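Local coordinates for protein exodeoxyribonuclease III (Neisseria meningitidis, PDB 2JC4) that probably acts as a metal-dependent 3'-5' exonuclease on double-stranded DNA, as a member of the AP/ExoA family of DNA repair enzymes, at residues 9-12 with 13-17; 177-180 with 181-184; 219-223 with 224-228. All blocks are in the same frame, centred on the assembly; numbering follows the deposited sequence.

Interaction 1 (9-12 with 13-17); sequences NSLN and VRLPQ. With MG (magnesium ion), chain B.
Arg14 folds back along the chain to donate from NH2 to Asn9 O, at 3.0 Å. The acceptor lies near the plane of the guanidinium, at its edge. The donor, however, stands above the carbonyl plane of Asn9, 44° out of it, so the bond follows no lone pair. Bends at chi2 and chi3 curl the arginine chain and bring its end to this carbonyl. Arg14 NE also binds Val8 O and NH1 binds Arg243 O, so three carbonyls fix the group. The planes of the Asn9 amide and the guanidinium are nearly parallel, 15° apart, with ND2 and NH2 3.7 Å from each other. Asn9 ND2 donates instead to Tyr203 OH.

Asn9 OD1 coordinates the magnesium ion at 2.5 Å. Four waters and Glu34 OE1 complete six ligands. Lys36 NZ also bonds to Asn9 OD1.

Next along the chain, Ser10 is the N-cap of helix 11-23. Its OG lies anti to the backbone N (chi1 174°) and accepts from Val13 N at 3.3 Å, in a nearly straight bond. Val13 CG2 packs against the same OG at 3.5 Å. Ser10 O takes Arg14 N at 3.1 Å, and Leu11 O receives a weak bond from Leu15 N at 2.9 Å.

The apolar contact is looser. Leu11 CD1 and Leu15 CD1 are 4.3 Å apart. Both leucines also meet residues beyond the helix: Leu11 touches Phe42 and Pro43, and Leu15 touches helix 44-48.

This is an N-capped first helical turn in the beta-alpha-beta unit formed by strand 2-7, helix 11-23 and strand 29-33. Arg14 is a second-shell residue that grips the backbone of Asn9, a first-shell ligand of the metal site.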
ATOM      1  N   ASN A   9      -6.877   7.445   4.172  1.00 12.31           N
ATOM      2  CA  ASN A   9      -7.887   8.394   3.651  1.00 12.64           C
ATOM      3  C   ASN A   9      -7.943   9.702   4.467  1.00 13.27           C
ATOM      4  O   ASN A   9      -9.016  10.109   4.966  1.00 13.63           O
ATOM      5  CB  ASN A   9      -9.285   7.735   3.626  1.00 12.58           C
ATOM      6  CG  ASN A   9     -10.312   8.595   2.938  1.00 14.79           C
ATOM      7  OD1 ASN A   9      -9.970   9.341   2.043  1.00 15.22           O
ATOM      8  ND2 ASN A   9     -11.577   8.488   3.346  1.00 16.20           N
ATOM      9  N   SER A  10      -6.779  10.332   4.582  1.00 12.66           N
ATOM     10  CA  SER A  10      -6.459  11.518   5.418  1.00 12.88           C
ATOM     11  C   SER A  10      -5.868  11.133   6.792  1.00 12.34           C
ATOM     12  O   SER A  10      -6.570  10.564   7.664  1.00 12.93           O
ATOM     13  CB  SER A  10      -7.621  12.515   5.597  1.00 13.22           C
ATOM     14  OG  SER A  10      -7.160  13.497   6.528  1.00 14.37           O
ATOM     15  N   LEU A  11      -4.592  11.454   7.002  1.00 12.38           N
ATOM     16  CA  LEU A  11      -3.987  11.229   8.324  1.00 13.70           C
ATOM     17  C   LEU A  11      -4.508  12.190   9.409  1.00 14.62           C
ATOM     18  O   LEU A  11      -4.520  11.839  10.588  1.00 16.04           O
ATOM     19  CB  LEU A  11      -2.456  11.293   8.257  1.00 12.37           C
ATOM     20  CG  LEU A  11      -1.723  10.911   9.532  1.00 14.71           C
ATOM     21  CD1 LEU A  11      -2.145   9.539  10.041  1.00 12.89           C
ATOM     22  CD2 LEU A  11      -0.200  10.947   9.295  1.00 15.00           C
ATOM     23  N   ASN A  12      -4.941  13.377   9.011  1.00 16.31           N
ATOM     24  CA  ASN A  12      -5.608  14.299   9.946  1.00 17.38           C
ATOM     25  C   ASN A  12      -6.804  13.592  10.576  1.00 18.09           C
ATOM     26  O   ASN A  12      -6.975  13.583  11.799  1.00 17.78           O
ATOM     27  CB  ASN A  12      -6.057  15.568   9.220  1.00 18.12           C
ATOM     28  CG  ASN A  12      -5.942  16.834  10.097  0.50 20.68           C
ATOM     29  OD1 ASN A  12      -5.927  16.773  11.334  0.50 21.20           O
ATOM     30  ND2 ASN A  12      -5.837  17.988   9.438  0.50 23.02           N
ATOM     31  N   VAL A  13      -7.626  12.975   9.731  1.00 17.11           N
ATOM     32  CA  VAL A  13      -8.818  12.288  10.228  1.00 17.28           C
ATOM     33  C   VAL A  13      -8.479  11.047  11.045  1.00 16.59           C
ATOM     34  O   VAL A  13      -9.088  10.782  12.091  1.00 17.27           O
ATOM     35  CB  VAL A  13      -9.756  11.915   9.070  1.00 15.86           C
ATOM     36  CG1 VAL A  13     -11.016  11.230   9.612  1.00 17.16           C
ATOM     37  CG2 VAL A  13     -10.118  13.170   8.277  1.00 17.68           C
ATOM     38  N   ARG A  14      -7.528  10.265  10.553  1.00 16.61           N
ATOM     39  CA  ARG A  14      -7.304   8.920  11.081  1.00 15.74           C
ATOM     40  C   ARG A  14      -6.258   8.840  12.159  1.00 16.27           C
ATOM     41  O   ARG A  14      -5.991   7.755  12.660  1.00 15.44           O
ATOM     42  CB  ARG A  14      -6.882   7.963   9.940  1.00 14.73           C
ATOM     43  CG  ARG A  14      -7.668   6.643   9.871  1.00 15.33           C
ATOM     44  CD  ARG A  14      -9.161   6.865   9.731  1.00 14.04           C
ATOM     45  NE  ARG A  14      -9.435   7.571   8.471  1.00 14.48           N
ATOM     46  CZ  ARG A  14     -10.607   8.064   8.104  1.00 14.10           C
ATOM     47  NH1 ARG A  14     -11.681   7.924   8.877  1.00 16.20           N
ATOM     48  NH2 ARG A  14     -10.710   8.706   6.938  1.00 13.76           N
ATOM     49  N   LEU A  15      -5.625   9.965  12.495  1.00 17.34           N
ATOM     50  CA  LEU A  15      -4.531   9.918  13.481  1.00 17.81           C
ATOM     51  C   LEU A  15      -4.830   9.141  14.770  1.00 17.32           C
ATOM     52  O   LEU A  15      -4.022   8.320  15.158  1.00 17.28           O
ATOM     53  CB  LEU A  15      -3.958  11.310  13.808  1.00 17.87           C
ATOM     54  CG  LEU A  15      -2.741  11.345  14.742  1.00 19.32           C
ATOM     55  CD1 LEU A  15      -1.544  10.596  14.156  1.00 17.73           C
ATOM     56  CD2 LEU A  15      -2.377  12.797  14.943  1.00 23.11           C
ATOM     57  N   PRO A  16      -5.972   9.407  15.442  1.00 18.12           N
ATOM     58  CA  PRO A  16      -6.215   8.623  16.673  1.00 17.89           C
ATOM     59  C   PRO A  16      -6.181   7.107  16.445  1.00 17.32           C
ATOM     60  O   PRO A  16      -5.685   6.358  17.287  1.00 17.07           O
ATOM     61  CB  PRO A  16      -7.624   9.058  17.111  1.00 18.24           C
ATOM     62  CG  PRO A  16      -7.830  10.376  16.486  1.00 19.72           C
ATOM     63  CD  PRO A  16      -7.045  10.391  15.189  1.00 18.37           C
ATOM     64  N   GLN A  17      -6.708   6.656  15.303  1.00 16.45           N
ATOM     65  CA  GLN A  17      -6.728   5.232  14.985  1.00 15.81           C
ATOM     66  C   GLN A  17      -5.332   4.714  14.705  1.00 15.90           C
ATOM     67  O   GLN A  17      -4.999   3.605  15.113  1.00 15.50           O
ATOM     68  CB  GLN A  17      -7.661   4.958  13.795  1.00 15.70           C
ATOM     69  CG  GLN A  17      -9.115   5.368  14.090  1.00 15.99           C
ATOM     70  CD  GLN A  17     -10.068   5.030  12.948  1.00 18.74           C
ATOM     71  OE1 GLN A  17      -9.683   4.373  11.981  1.00 16.50           O
ATOM     72  NE2 GLN A  17     -11.328   5.441  13.091  1.00 19.95           N
TER
HETATM   73 MG    MG B1256      -9.598   8.239  -0.192  1.00 17.57          MG
HETATM   74  O   HOH W   1     -11.708   7.596  -0.310  1.00 19.38           O
HETATM   75  O   HOH W   2      -9.109   7.161  -2.039  1.00 14.72           O
HETATM   76  O   HOH W   3      -9.884  10.114  -1.307  1.00 23.43           O
HETATM   77  O   HOH W   4      -8.933   6.319   0.729  1.00 14.19           O

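Interaction 2 (177-180 with 181-184); sequences QNLL and DLGL
Gln177 and Asp181 reach across one turn at the end of helix 170-180, with their side chains at about a right angle. Gln177 CG is anti to the backbone N (chi1 -171°), and a bend at chi2 turns the amide over toward the aspartate. NE2 donates to Asp181 OD1 at 2.8 Å, and the bond is nearly straight. The oxygen lies in the amide plane, but NE2 comes from above the carboxylate plane, 42° out of it. The other oxygen, Asp181 OD2, accepts a hydrogen bond from a water at 2.6 Å. That water also donates to Asn178 OD1, which has a further partner in Gln174 NE2.

On another side of the turn, Leu179 and Leu182 lie side by side and point the same way, CD2 to CD1 at 4.2 Å. Leu182 continues onto helix 115-135. Leu184 CD1 approaches Leu179 O at 3.7 Å.

The backbone closes the helix. Leu180 O accepts from both Gly183 N, at 2.9 Å, and Leu184 N, at 3.0 Å, from the same face of its carbonyl plane. Gly183 has positive phi (109°) and carries the chain out of the helix.

A carboxylate at the C-terminal end of a helix lies near carbonyl oxygens that would probably repel it. The glutamine amide and the bridging water would offset part of that cost.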
ATOM      1  N   GLN A 177       0.922  -7.729 -12.988  1.00 11.71           N
ATOM      2  CA  GLN A 177       1.753  -8.884 -13.358  1.00 13.35           C
ATOM      3  C   GLN A 177       3.183  -8.447 -13.672  1.00 13.60           C
ATOM      4  O   GLN A 177       4.141  -9.160 -13.314  1.00 14.09           O
ATOM      5  CB  GLN A 177       1.112  -9.704 -14.504  1.00 13.42           C
ATOM      6  CG  GLN A 177       1.809 -11.069 -14.814  1.00 16.15           C
ATOM      7  CD  GLN A 177       1.813 -12.009 -13.625  1.00 16.94           C
ATOM      8  OE1 GLN A 177       0.759 -12.286 -13.052  1.00 18.06           O
ATOM      9  NE2 GLN A 177       2.989 -12.485 -13.230  1.00 16.14           N
ATOM     10  N   ASN A 178       3.348  -7.275 -14.284  1.00 13.24           N
ATOM     11  CA  ASN A 178       4.704  -6.796 -14.587  1.00 12.63           C
ATOM     12  C   ASN A 178       5.581  -6.604 -13.348  1.00 13.26           C
ATOM     13  O   ASN A 178       6.808  -6.730 -13.401  1.00 12.56           O
ATOM     14  CB  ASN A 178       4.668  -5.516 -15.408  1.00 12.30           C
ATOM     15  CG  ASN A 178       4.024  -5.708 -16.764  1.00 11.42           C
ATOM     16  OD1 ASN A 178       3.919  -6.823 -17.245  1.00 13.62           O
ATOM     17  ND2 ASN A 178       3.609  -4.600 -17.405  1.00 12.52           N
ATOM     18  N   LEU A 179       4.960  -6.267 -12.225  1.00 12.90           N
ATOM     19  CA  LEU A 179       5.670  -6.171 -10.945  1.00 11.55           C
ATOM     20  C   LEU A 179       6.039  -7.564 -10.404  1.00 11.71           C
ATOM     21  O   LEU A 179       7.163  -7.801 -10.030  1.00 11.77           O
ATOM     22  CB  LEU A 179       4.815  -5.390  -9.932  1.00 10.61           C
ATOM     23  CG  LEU A 179       4.577  -3.907 -10.230  1.00 11.61           C
ATOM     24  CD1 LEU A 179       3.535  -3.322  -9.255  1.00 12.84           C
ATOM     25  CD2 LEU A 179       5.905  -3.077 -10.208  1.00  8.20           C
ATOM     26  N   LEU A 180       5.077  -8.481 -10.352  1.00 12.39           N
ATOM     27  CA  LEU A 180       5.373  -9.867  -9.989  1.00 13.17           C
ATOM     28  C   LEU A 180       6.525 -10.468 -10.837  1.00 14.04           C
ATOM     29  O   LEU A 180       7.389 -11.178 -10.286  1.00 14.06           O
ATOM     30  CB  LEU A 180       4.120 -10.742 -10.136  1.00 13.13           C
ATOM     31  CG  LEU A 180       2.905 -10.369  -9.266  1.00 12.24           C
ATOM     32  CD1 LEU A 180       1.755 -11.342  -9.508  1.00 12.54           C
ATOM     33  CD2 LEU A 180       3.261 -10.278  -7.761  1.00 12.91           C
ATOM     34  N   ASP A 181       6.495 -10.206 -12.150  1.00 13.21           N
ATOM     35  CA  ASP A 181       7.513 -10.666 -13.136  1.00 14.06           C
ATOM     36  C   ASP A 181       8.956 -10.161 -12.862  1.00 14.27           C
ATOM     37  O   ASP A 181       9.953 -10.750 -13.336  1.00 13.07           O
ATOM     38  CB  ASP A 181       7.093 -10.231 -14.546  1.00 13.17           C
ATOM     39  CG  ASP A 181       5.894 -11.003 -15.069  1.00 16.45           C
ATOM     40  OD1 ASP A 181       5.492 -12.008 -14.429  1.00 15.89           O
ATOM     41  OD2 ASP A 181       5.355 -10.584 -16.133  1.00 17.03           O
ATOM     42  N   LEU A 182       9.077  -9.121 -12.036  1.00 14.80           N
ATOM     43  CA  LEU A 182      10.405  -8.721 -11.529  1.00 14.90           C
ATOM     44  C   LEU A 182      11.060  -9.779 -10.631  1.00 15.82           C
ATOM     45  O   LEU A 182      12.288  -9.743 -10.428  1.00 15.26           O
ATOM     46  CB  LEU A 182      10.344  -7.379 -10.766  1.00 15.21           C
ATOM     47  CG  LEU A 182       9.746  -6.218 -11.546  1.00 15.47           C
ATOM     48  CD1 LEU A 182       9.590  -4.958 -10.662  1.00 14.57           C
ATOM     49  CD2 LEU A 182      10.523  -5.921 -12.834  1.00 15.59           C
ATOM     50  N   GLY A 183      10.245 -10.690 -10.091  1.00 15.03           N
ATOM     51  CA  GLY A 183      10.685 -11.702  -9.137  1.00 13.94           C
ATOM     52  C   GLY A 183      10.147 -11.413  -7.743  1.00 14.30           C
ATOM     53  O   GLY A 183      10.886 -11.457  -6.743  1.00 13.38           O
ATOM     54  N   LEU A 184       8.866 -11.065  -7.698  1.00 13.40           N
ATOM     55  CA  LEU A 184       8.160 -10.742  -6.457  1.00 13.93           C
ATOM     56  C   LEU A 184       6.935 -11.626  -6.377  1.00 14.81           C
ATOM     57  O   LEU A 184       6.439 -12.060  -7.405  1.00 15.88           O
ATOM     58  CB  LEU A 184       7.707  -9.281  -6.488  1.00 13.42           C
ATOM     59  CG  LEU A 184       8.814  -8.232  -6.382  1.00 13.19           C
ATOM     60  CD1 LEU A 184       8.136  -6.893  -6.590  1.00 14.26           C
ATOM     61  CD2 LEU A 184       9.489  -8.281  -4.974  1.00 11.14           C
TER
HETATM   62  O   HOH W   5       6.461  -8.668 -17.471  1.00 24.94           O

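Interaction 3 (219-223 with 224-228); sequences ILVSP and AMAAA
The Ser222 carbonyl is met in its own plane by Ala226 N, at 2.8 Å. The bond is close to straight, with 165° at the hydrogen. Met225 N adds a weak bond to the same oxygen at 3.0 Å. One residue on, Pro223 O accepts from Ala227 N at 2.9 Å, nearly along the C=O axis. These bonds start the short helix 223-226 directly after strand 217-221.

Ser222 holds the N-cap position, yet its hydroxyl makes no capping bond. Its OG sits between the backbone N and the carbonyl carbon (chi1 59°). There it bonds to Gly139 O and Leu141 N. Met225 CG passes this oxygen at 3.7 Å.

Val221 points toward the helix. Its CB meets Met225 CB at 3.8 Å, and its CG2 lies 4.0 Å from Ala226 CB. Met225 is bent at chi2 and chi3, and its end leads away from Val221. Both Val221 and Met225 also touch Phe254 of strand 250-254.

Polar and apolar roles are thus divided. Backbone carbonyls start the helix, while the serine hydroxyl ties the corner to the start of strand 141-144 and to Gly139 just before it. Val221 and Met225 supply the buried apolar side.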
ATOM      1  N   ILE A 219       0.950  -6.705  -0.526  1.00 10.16           N
ATOM      2  CA  ILE A 219       2.319  -6.702   0.015  1.00 10.37           C
ATOM      3  C   ILE A 219       3.122  -7.656  -0.873  1.00 10.02           C
ATOM      4  O   ILE A 219       2.854  -8.847  -0.888  1.00 10.35           O
ATOM      5  CB  ILE A 219       2.363  -7.154   1.495  1.00  9.90           C
ATOM      6  CG1 ILE A 219       1.544  -6.179   2.377  1.00 10.47           C
ATOM      7  CG2 ILE A 219       3.829  -7.158   2.014  1.00  9.95           C
ATOM      8  CD1 ILE A 219       1.379  -6.624   3.797  1.00  9.33           C
ATOM      9  N   LEU A 220       4.012  -7.104  -1.687  1.00 10.49           N
ATOM     10  CA  LEU A 220       4.747  -7.909  -2.673  1.00 11.25           C
ATOM     11  C   LEU A 220       6.156  -8.091  -2.122  1.00 11.99           C
ATOM     12  O   LEU A 220       6.783  -7.113  -1.673  1.00 11.90           O
ATOM     13  CB  LEU A 220       4.757  -7.260  -4.074  1.00 10.54           C
ATOM     14  CG  LEU A 220       3.448  -6.767  -4.745  1.00 13.91           C
ATOM     15  CD1 LEU A 220       3.670  -6.533  -6.245  1.00 13.20           C
ATOM     16  CD2 LEU A 220       2.279  -7.658  -4.504  1.00 13.00           C
ATOM     17  N   VAL A 221       6.638  -9.342  -2.096  1.00 12.87           N
ATOM     18  CA  VAL A 221       7.880  -9.646  -1.366  1.00 11.72           C
ATOM     19  C   VAL A 221       8.939 -10.361  -2.242  1.00 12.43           C
ATOM     20  O   VAL A 221       8.600 -11.157  -3.119  1.00 12.69           O
ATOM     21  CB  VAL A 221       7.589 -10.483  -0.036  1.00 11.88           C
ATOM     22  CG1 VAL A 221       6.607  -9.720   0.907  1.00 10.76           C
ATOM     23  CG2 VAL A 221       6.993 -11.869  -0.371  1.00 12.02           C
ATOM     24  N   SER A 222      10.217 -10.096  -1.974  1.00 12.16           N
ATOM     25  CA  SER A 222      11.292 -10.833  -2.625  1.00 13.30           C
ATOM     26  C   SER A 222      11.325 -12.271  -2.074  1.00 14.18           C
ATOM     27  O   SER A 222      10.773 -12.548  -0.984  1.00 14.59           O
ATOM     28  CB  SER A 222      12.646 -10.171  -2.319  1.00 12.27           C
ATOM     29  OG  SER A 222      12.859 -10.147  -0.920  1.00 13.02           O
ATOM     30  N   PRO A 223      11.983 -13.192  -2.801  1.00 15.21           N
ATOM     31  CA  PRO A 223      11.991 -14.572  -2.316  1.00 16.01           C
ATOM     32  C   PRO A 223      12.515 -14.773  -0.906  1.00 16.36           C
ATOM     33  O   PRO A 223      11.960 -15.606  -0.194  1.00 16.42           O
ATOM     34  CB  PRO A 223      12.899 -15.310  -3.313  1.00 16.93           C
ATOM     35  CG  PRO A 223      13.014 -14.478  -4.466  1.00 15.79           C
ATOM     36  CD  PRO A 223      12.676 -13.051  -4.090  1.00 14.75           C
ATOM     37  N   ALA A 224      13.558 -14.037  -0.499  1.00 17.10           N
ATOM     38  CA  ALA A 224      14.121 -14.196   0.859  1.00 17.19           C
ATOM     39  C   ALA A 224      13.063 -13.891   1.912  1.00 17.47           C
ATOM     40  O   ALA A 224      13.036 -14.515   2.968  1.00 18.46           O
ATOM     41  CB  ALA A 224      15.367 -13.299   1.066  1.00 16.48           C
ATOM     42  N   MET A 225      12.189 -12.927   1.608  1.00 16.57           N
ATOM     43  CA  MET A 225      11.044 -12.611   2.467  1.00 16.05           C
ATOM     44  C   MET A 225       9.913 -13.645   2.338  1.00 15.45           C
ATOM     45  O   MET A 225       9.315 -14.055   3.335  1.00 15.10           O
ATOM     46  CB  MET A 225      10.543 -11.174   2.192  1.00 15.62           C
ATOM     47  CG  MET A 225      11.578 -10.046   2.516  1.00 15.92           C
ATOM     48  SD  MET A 225      12.087  -9.958   4.259  1.00 17.50           S
ATOM     49  CE  MET A 225      10.712  -9.024   4.984  1.00 16.88           C
ATOM     50  N   ALA A 226       9.634 -14.093   1.116  1.00 15.59           N
ATOM     51  CA  ALA A 226       8.631 -15.163   0.896  1.00 15.71           C
ATOM     52  C   ALA A 226       8.946 -16.419   1.711  1.00 16.46           C
ATOM     53  O   ALA A 226       8.050 -17.038   2.289  1.00 16.56           O
ATOM     54  CB  ALA A 226       8.521 -15.512  -0.594  1.00 15.37           C
ATOM     55  N   ALA A 227      10.225 -16.765   1.803  1.00 17.36           N
ATOM     56  CA  ALA A 227      10.628 -17.956   2.521  1.00 17.26           C
ATOM     57  C   ALA A 227      10.328 -17.833   4.009  1.00 17.78           C
ATOM     58  O   ALA A 227      10.118 -18.851   4.669  1.00 18.26           O
ATOM     59  CB  ALA A 227      12.134 -18.237   2.299  1.00 18.26           C
ATOM     60  N   ALA A 228      10.314 -16.600   4.525  1.00 16.22           N
ATOM     61  CA  ALA A 228      10.097 -16.342   5.957  1.00 16.10           C
ATOM     62  C   ALA A 228       8.644 -15.978   6.266  1.00 16.01           C
ATOM     63  O   ALA A 228       8.285 -15.707   7.409  1.00 16.22           O
ATOM     64  CB  ALA A 228      11.051 -15.220   6.460  1.00 16.49           C
TER

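Interaction 1 stands apart, about 29 to 32 Å from the others between centres and on the opposite side of the chain's centre. It alone holds a metal ligand, and its chemistry is correspondingly polar. Interactions 2 and 3 touch: Leu184 CD2 packs on Val221 C at 3.5 Å, and Leu179 on Leu220. They thus join the end of helix 170-180 to strand 217-221. All three are partly buried. Each mixes a buried apolar side with residues exposed at the surface. Interactions 1 and 3 both begin helices, but a serine hydroxyl caps only the first. Interaction 2 ends a helix, through a glycine and a doubly used carbonyl.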